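Local coordinates for DNA replication protein DnaC (PDB 3ECC) that loads the replicative helicase during initiation of DNA replication, probably as an ATP-binding P-loop protein of the AAA family, at residues S18-R21 / A22-I26. Numbering follows the deposited sequence.
Sequences SQNR and ALLTI
R21 O takes two bonds from T25, one from the backbone N at 2.9 Å and one from the side-chain OG1 at 2.8 Å. The two donors come from opposite faces of the carbonyl plane: the amide is moderately tilted from it, whereas the hydroxyl stands well above it. A chi1 of -54° puts OG1 beside its own backbone N and anti to its own carbonyl carbon, on the side of the preceding turn and within reach of R21 O, a common use of a helical threonine that fixes its rotation and satisfies its donor.

The same i to i+4 spacing governs the other backbone bonds. A22 N to S18 O, L23 N to Q19 O and L24 N to N20 O each measure 3.2 Å; this repeated pairing marks the alpha-helix, and the bonds are fairly straight at the hydrogen, although L23 N stands above the plane of the Q19 carbonyl.

Side-chain contact is sparse and of van der Waals kind. The L24 branch lies near N20 O through CG, and its CD1 approaches N20 ND2 at 3.7 Å, the two side chains crossing at a slant. N20 has CG anti to its backbone N (chi1 -178°), and although its CB points away from 22-26, the end of the side chain, ND2, comes nearer.

Helix 17-31 flanks the nucleotide site of this AAA-type domain. Q19 touches the bound ADP and the loop residues Y12 and P14, while its OE1 accepts a hydrogen bond from K15 N. Further along, T25 rests on E175 and L177 of edge strand 174-178, and I26 packs against L41 and F43 of strand 40-45 and L54 and T58 of helix 51-65, joining the helix to the parallel sheet and the helix after the P-loop.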
ATOM      1  N   SER A  18      12.298  -2.781 -14.510  1.00 56.46           N
ATOM      2  CA  SER A  18      11.319  -2.927 -13.418  1.00 56.17           C
ATOM      3  C   SER A  18      10.502  -1.661 -13.213  1.00 55.84           C
ATOM      4  O   SER A  18       9.273  -1.712 -13.135  1.00 55.80           O
ATOM      5  CB  SER A  18      12.014  -3.286 -12.096  1.00 56.18           C
ATOM      6  OG  SER A  18      12.240  -4.675 -11.984  1.00 57.45           O
ATOM      7  N   GLN A  19      11.196  -0.527 -13.117  1.00 55.34           N
ATOM      8  CA  GLN A  19      10.556   0.756 -12.851  1.00 54.95           C
ATOM      9  C   GLN A  19       9.704   1.219 -14.026  1.00 54.30           C
ATOM     10  O   GLN A  19       8.730   1.949 -13.848  1.00 53.98           O
ATOM     11  CB  GLN A  19      11.611   1.811 -12.514  1.00 55.21           C
ATOM     12  CG  GLN A  19      12.176   1.687 -11.114  1.00 56.36           C
ATOM     13  CD  GLN A  19      13.456   2.483 -10.920  1.00 57.52           C
ATOM     14  OE1 GLN A  19      13.520   3.673 -11.243  1.00 57.29           O
ATOM     15  NE2 GLN A  19      14.485   1.826 -10.375  1.00 57.37           N
ATOM     16  N   ASN A  20      10.084   0.794 -15.228  1.00 53.96           N
ATOM     17  CA  ASN A  20       9.364   1.159 -16.439  1.00 53.75           C
ATOM     18  C   ASN A  20       8.046   0.410 -16.590  1.00 53.47           C
ATOM     19  O   ASN A  20       7.041   0.991 -16.986  1.00 53.53           O
ATOM     20  CB  ASN A  20      10.235   0.942 -17.680  1.00 53.70           C
ATOM     21  CG  ASN A  20       9.532   1.365 -18.957  1.00 54.22           C
ATOM     22  OD1 ASN A  20       9.366   2.560 -19.223  1.00 55.22           O
ATOM     23  ND2 ASN A  20       9.092   0.388 -19.741  1.00 53.17           N
ATOM     24  N   ARG A  21       8.058  -0.880 -16.277  1.00 53.27           N
ATOM     25  CA  ARG A  21       6.845  -1.687 -16.367  1.00 53.21           C
ATOM     26  C   ARG A  21       5.840  -1.286 -15.295  1.00 52.43           C
ATOM     27  O   ARG A  21       4.635  -1.247 -15.545  1.00 52.50           O
ATOM     28  CB  ARG A  21       7.174  -3.177 -16.266  1.00 53.55           C
ATOM     29  CG  ARG A  21       8.037  -3.685 -17.400  1.00 55.25           C
ATOM     30  CD  ARG A  21       7.918  -5.178 -17.538  1.00 58.69           C
ATOM     31  NE  ARG A  21       9.228  -5.814 -17.403  1.00 61.95           N
ATOM     32  CZ  ARG A  21       9.649  -6.434 -16.300  1.00 63.34           C
ATOM     33  NH1 ARG A  21       8.860  -6.515 -15.229  1.00 63.59           N
ATOM     34  NH2 ARG A  21      10.863  -6.973 -16.268  1.00 63.68           N
ATOM     35  N   ALA A  22       6.348  -0.979 -14.106  1.00 51.57           N
ATOM     36  CA  ALA A  22       5.517  -0.476 -13.025  1.00 50.87           C
ATOM     37  C   ALA A  22       4.806   0.808 -13.440  1.00 50.45           C
ATOM     38  O   ALA A  22       3.609   0.959 -13.211  1.00 50.30           O
ATOM     39  CB  ALA A  22       6.351  -0.245 -11.785  1.00 50.72           C
ATOM     40  N   LEU A  23       5.540   1.724 -14.066  1.00 50.03           N
ATOM     41  CA  LEU A  23       4.970   3.002 -14.504  1.00 49.72           C
ATOM     42  C   LEU A  23       3.840   2.801 -15.510  1.00 49.56           C
ATOM     43  O   LEU A  23       2.799   3.453 -15.415  1.00 49.61           O
ATOM     44  CB  LEU A  23       6.059   3.929 -15.073  1.00 49.52           C
ATOM     45  CG  LEU A  23       5.636   5.261 -15.712  1.00 49.55           C
ATOM     46  CD1 LEU A  23       4.921   6.167 -14.709  1.00 50.41           C
ATOM     47  CD2 LEU A  23       6.834   5.979 -16.325  1.00 49.07           C
ATOM     48  N   LEU A  24       4.044   1.894 -16.460  1.00 49.31           N
ATOM     49  CA  LEU A  24       3.028   1.608 -17.476  1.00 49.19           C
ATOM     50  C   LEU A  24       1.824   0.889 -16.862  1.00 48.85           C
ATOM     51  O   LEU A  24       0.681   1.166 -17.221  1.00 48.93           O
ATOM     52  CB  LEU A  24       3.619   0.794 -18.642  1.00 49.08           C
ATOM     53  CG  LEU A  24       4.740   1.464 -19.466  1.00 49.47           C
ATOM     54  CD1 LEU A  24       5.409   0.477 -20.410  1.00 48.97           C
ATOM     55  CD2 LEU A  24       4.260   2.708 -20.231  1.00 49.18           C
ATOM     56  N   THR A  25       2.089  -0.007 -15.916  1.00 48.36           N
ATOM     57  CA  THR A  25       1.022  -0.701 -15.207  1.00 48.26           C
ATOM     58  C   THR A  25       0.220   0.240 -14.301  1.00 48.25           C
ATOM     59  O   THR A  25      -0.980   0.042 -14.106  1.00 48.55           O
ATOM     60  CB  THR A  25       1.554  -1.888 -14.387  1.00 48.24           C
ATOM     61  OG1 THR A  25       2.305  -2.761 -15.238  1.00 49.00           O
ATOM     62  CG2 THR A  25       0.402  -2.665 -13.781  1.00 47.96           C
ATOM     63  N   ILE A  26       0.876   1.267 -13.762  1.00 48.14           N
ATOM     64  CA  ILE A  26       0.186   2.256 -12.928  1.00 47.99           C
ATOM     65  C   ILE A  26      -0.713   3.146 -13.778  1.00 48.33           C
ATOM     66  O   ILE A  26      -1.872   3.383 -13.426  1.00 48.24           O
ATOM     67  CB  ILE A  26       1.171   3.152 -12.136  1.00 47.88           C
ATOM     68  CG1 ILE A  26       1.962   2.327 -11.124  1.00 47.55           C
ATOM     69  CG2 ILE A  26       0.424   4.284 -11.436  1.00 47.10           C
ATOM     70  CD1 ILE A  26       3.228   3.009 -10.646  1.00 47.81           C
TER